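Local coordinates for protein geranyltranstransferase (PDB 3LOM) that probably condenses short isoprenoid diphosphates into farnesyl diphosphate, and perhaps longer products, with the help of magnesium, at residues E206-E209 against Q210-S213; A277-S280 against L281-F284. One frame throughout, in Å; residues are numbered along the deposited sequence.

Contact 1. Residues E206-E209 against Q210-S213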
loop_
_atom_site.group_PDB
_atom_site.type_symbol
_atom_site.label_atom_id
_atom_site.label_comp_id
_atom_site.label_asym_id
_atom_site.label_seq_id
_atom_site.Cartn_x
_atom_site.Cartn_y
_atom_site.Cartn_z
ATOM N N GLU A 206 21.172 -19.066 -5.012
ATOM C CA GLU A 206 21.174 -20.267 -5.851
ATOM C C GLU A 206 20.361 -21.398 -5.222
ATOM O O GLU A 206 20.918 -22.441 -4.865
ATOM C CB GLU A 206 22.611 -20.752 -6.116
ATOM C CG GLU A 206 23.584 -19.714 -6.688
ATOM C CD GLU A 206 23.525 -19.596 -8.205
ATOM O OE1 GLU A 206 24.499 -20.013 -8.867
ATOM O OE2 GLU A 206 22.514 -19.086 -8.738
ATOM N N VAL A 207 19.052 -21.194 -5.084
ATOM C CA VAL A 207 18.164 -22.261 -4.609
ATOM C C VAL A 207 17.912 -23.237 -5.750
ATOM O O VAL A 207 17.764 -22.822 -6.904
ATOM C CB VAL A 207 16.790 -21.748 -4.113
ATOM C CG1 VAL A 207 16.371 -22.513 -2.862
ATOM C CG2 VAL A 207 16.808 -20.249 -3.848
ATOM N N SER A 208 17.865 -24.529 -5.429
ATOM C CA SER A 208 17.644 -25.554 -6.446
ATOM C C SER A 208 16.176 -25.604 -6.871
ATOM O O SER A 208 15.276 -25.392 -6.054
ATOM C CB SER A 208 18.107 -26.927 -5.956
ATOM O OG SER A 208 17.031 -27.661 -5.406
ATOM N N GLU A 209 15.956 -25.903 -8.152
ATOM C CA GLU A 209 14.621 -25.915 -8.762
ATOM C C GLU A 209 13.690 -26.998 -8.214
ATOM O O GLU A 209 12.468 -26.884 -8.314
ATOM C CB GLU A 209 14.736 -26.042 -10.284
ATOM C CG GLU A 209 15.261 -24.790 -10.983
ATOM C CD GLU A 209 14.166 -23.796 -11.360
ATOM O OE1 GLU A 209 12.988 -24.013 -10.998
ATOM O OE2 GLU A 209 14.489 -22.793 -12.032
ATOM N N GLN A 210 14.278 -28.038 -7.630
ATOM C CA GLN A 210 13.529 -29.146 -7.046
ATOM C C GLN A 210 12.999 -28.749 -5.676
ATOM O O GLN A 210 11.972 -29.263 -5.225
ATOM C CB GLN A 210 14.411 -30.397 -6.934
ATOM C CG GLN A 210 14.713 -31.101 -8.269
ATOM C CD GLN A 210 15.699 -30.340 -9.161
ATOM O OE1 GLN A 210 15.415 -30.072 -10.330
ATOM N NE2 GLN A 210 16.856 -29.982 -8.607
ATOM N N ILE A 211 13.721 -27.841 -5.020
ATOM C CA ILE A 211 13.294 -27.258 -3.748
ATOM C C ILE A 211 12.179 -26.235 -3.992
ATOM O O ILE A 211 11.117 -26.323 -3.369
ATOM C CB ILE A 211 14.494 -26.625 -2.960
ATOM C CG1 ILE A 211 15.496 -27.698 -2.494
ATOM C CG2 ILE A 211 14.012 -25.800 -1.771
ATOM C CD1 ILE A 211 14.904 -28.868 -1.700
ATOM N N LYS A 212 12.432 -25.293 -4.907
ATOM C CA LYS A 212 11.463 -24.276 -5.335
ATOM C C LYS A 212 10.096 -24.868 -5.654
ATOM O O LYS A 212 9.086 -24.458 -5.084
ATOM C CB LYS A 212 11.981 -23.515 -6.560
ATOM C CG LYS A 212 13.171 -22.597 -6.297
ATOM C CD LYS A 212 13.576 -21.863 -7.568
ATOM C CE LYS A 212 14.788 -20.979 -7.336
ATOM N NZ LYS A 212 15.167 -20.220 -8.562
ATOM N N SER A 213 10.086 -25.860 -6.542
ATOM C CA SER A 213 8.864 -26.544 -6.964
ATOM C C SER A 213 8.149 -27.300 -5.840
ATOM O O SER A 213 6.926 -27.452 -5.877
ATOM C CB SER A 213 9.176 -27.500 -8.118
ATOM O OG SER A 213 8.245 -28.566 -8.160
#

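Contact 2. Residues A277-S280 against L281-F284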
loop_
_atom_site.group_PDB
_atom_site.type_symbol
_atom_site.label_atom_id
_atom_site.label_comp_id
_atom_site.label_asym_id
_atom_site.label_seq_id
_atom_site.Cartn_x
_atom_site.Cartn_y
_atom_site.Cartn_z
ATOM N N ALA A 277 -0.217 -32.065 -0.463
ATOM C CA ALA A 277 0.576 -31.118 0.328
ATOM C C ALA A 277 1.604 -31.817 1.235
ATOM O O ALA A 277 2.771 -31.412 1.263
ATOM C CB ALA A 277 -0.333 -30.192 1.134
ATOM N N MET A 278 1.166 -32.867 1.942
ATOM C CA MET A 278 2.038 -33.720 2.774
ATOM C C MET A 278 3.218 -34.300 1.993
ATOM O O MET A 278 4.374 -34.183 2.409
ATOM C CB MET A 278 1.245 -34.888 3.368
ATOM C CG MET A 278 0.206 -34.523 4.398
ATOM S SD MET A 278 0.902 -33.878 5.916
ATOM C CE MET A 278 -0.535 -34.046 6.963
ATOM N N ASP A 279 2.903 -34.907 0.850
ATOM C CA ASP A 279 3.867 -35.616 0.006
ATOM C C ASP A 279 4.893 -34.715 -0.675
ATOM O O ASP A 279 5.928 -35.192 -1.149
ATOM C CB ASP A 279 3.126 -36.441 -1.052
ATOM C CG ASP A 279 2.454 -37.680 -0.472
ATOM O OD1 ASP A 279 1.977 -37.643 0.687
ATOM O OD2 ASP A 279 2.399 -38.699 -1.189
ATOM N N SER A 280 4.602 -33.417 -0.714
ATOM C CA SER A 280 5.460 -32.429 -1.368
ATOM C C SER A 280 6.730 -32.111 -0.573
ATOM O O SER A 280 7.692 -31.565 -1.122
ATOM C CB SER A 280 4.663 -31.142 -1.619
ATOM O OG SER A 280 5.370 -30.250 -2.459
ATOM N N LEU A 281 6.729 -32.461 0.711
ATOM C CA LEU A 281 7.807 -32.089 1.627
ATOM C C LEU A 281 8.754 -33.250 1.933
ATOM O O LEU A 281 9.685 -33.110 2.732
ATOM C CB LEU A 281 7.218 -31.548 2.933
ATOM C CG LEU A 281 6.041 -30.578 2.803
ATOM C CD1 LEU A 281 5.110 -30.732 3.990
ATOM C CD2 LEU A 281 6.510 -29.129 2.622
ATOM N N ARG A 282 8.518 -34.386 1.277
ATOM C CA ARG A 282 9.286 -35.613 1.515
ATOM C C ARG A 282 10.726 -35.541 1.001
ATOM O O ARG A 282 11.554 -36.382 1.350
ATOM C CB ARG A 282 8.558 -36.820 0.927
ATOM C CG ARG A 282 7.204 -37.076 1.561
ATOM C CD ARG A 282 6.464 -38.175 0.833
ATOM N NE ARG A 282 6.935 -39.506 1.203
ATOM C CZ ARG A 282 6.530 -40.632 0.623
ATOM N NH1 ARG A 282 5.646 -40.594 -0.367
ATOM N NH2 ARG A 282 7.013 -41.798 1.032
ATOM N N LEU A 283 11.012 -34.529 0.183
ATOM C CA LEU A 283 12.376 -34.191 -0.217
ATOM C C LEU A 283 13.194 -33.728 0.998
ATOM O O LEU A 283 14.389 -34.009 1.092
ATOM C CB LEU A 283 12.354 -33.094 -1.287
ATOM C CG LEU A 283 13.333 -33.153 -2.468
ATOM C CD1 LEU A 283 12.844 -32.264 -3.607
ATOM C CD2 LEU A 283 14.774 -32.797 -2.088
ATOM N N PHE A 284 12.540 -33.024 1.920
ATOM C CA PHE A 284 13.181 -32.521 3.135
ATOM C C PHE A 284 13.263 -33.603 4.211
ATOM O O PHE A 284 14.207 -33.628 5.005
ATOM C CB PHE A 284 12.433 -31.297 3.676
ATOM C CG PHE A 284 12.187 -30.220 2.649
ATOM C CD1 PHE A 284 13.175 -29.288 2.346
ATOM C CD2 PHE A 284 10.957 -30.130 1.995
ATOM C CE1 PHE A 284 12.948 -28.291 1.398
ATOM C CE2 PHE A 284 10.720 -29.140 1.046
ATOM C CZ PHE A 284 11.717 -28.217 0.748
#

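Contact 1. Residues E206-E209 against Q210-S213
The backbone leaves an extended stretch at Val207 and Ser208 and coils into helix 209-236, bringing Lys212 N to Ser208 O at 3.1 Å in a nearly straight bond (N-H...O 174°). Ser208 is the N-cap residue, and its hydroxyl also takes part: OG accepts a weak bond from Ile211 N at 3.3 Å. The same NH makes a second weak bond to Ser208 O, so Ile211 N leans on both oxygens of the cap residue. One residue on, Ser213 N binds Glu209 O at 3.1 Å, continuing the i+4 to i pattern that Ser208 O begins. Val207 and Lys212 occupy the N' and N4 positions that a hydrophobic staple would bridge, and here the lysine's CE alone reaches the valine side chain, in a staple-like contact. With chi2 to chi4 all close to 180°, the chain runs out straight and lays CE against Val207 CB at 3.9 Å. Val207 also meets Ile211, the two side chains crossing at about a right angle, CG1 to CG2 at 4.2 Å. Leu201 of helix 178-201 packs on both Val207 and Lys212. The Glu209 chain, bent at chi2 (-88°), turns its carboxylate toward the lysine, though OE2 stays 4.4 Å from Lys212 NZ, beyond a salt bridge. Beside the cap, Ile211 CG1 rests 3.3 Å from Ser208 OG.

Contact 2. Residues A277-S280 against L281-F284
Ala277 meets Leu281 through its carbonyl, with O lying 3.7 Å from Leu281 CD1; its methyl group points away from that residue and packs on Tyr218 of helix 209-236. Met278 likewise sends its side chain off, toward Ile292, Thr295, Lys296 and Gln299 of helix 289-303, while its carbonyl O accepts a weak but fairly straight bond from Leu281 N at 3.4 Å (N-H...O 166°). This three-residue spacing, also seen in the weak bond from Ser280 N to Ala277 O, accompanies the run from helix 263-279 toward the loop that precedes helix 289-303, in the all-helical fold of the polyprenyl synthase family. Asp279 carries the charged part of the contact. Arg282 lies alongside it, pointing the same way, and rests its CG on Asp279 O at 3.5 Å. A bend at chi3 (79°) then turns the guanidinium toward the carboxylate, but the salt bridge is long, OD2 to NH1 being 3.8 Å, and the two planes are 67° apart. Ser280 turns OG anti to its own nitrogen, and the hydroxyl binds the carbonyl of Ala214 in helix 209-236. Farther along, Phe284 N hydrogen-bonds to Leu281 O at 3.0 Å, and the edge of the Phe284 ring faces Leu281 CA in plane.

From the N terminus, contact 1 comes first, where the loop after helix 178-201 runs into helix 209-236; contact 2 follows, where helix 263-279 passes into the loop before helix 289-303. They lie in series, neither nested nor crossed, and each is a local turn that bridges no long loop. Their centres are nevertheless only about 14 Å apart, and they pack on each other: Ile211 CD1 sits 3.7 Å from Phe284 CE1, and Leu283 CD1 comes within 3.5 Å of Gln210 O. The first turn of helix 209-236 is thereby tied to the loop that leads from helix 263-279 to helix 289-303.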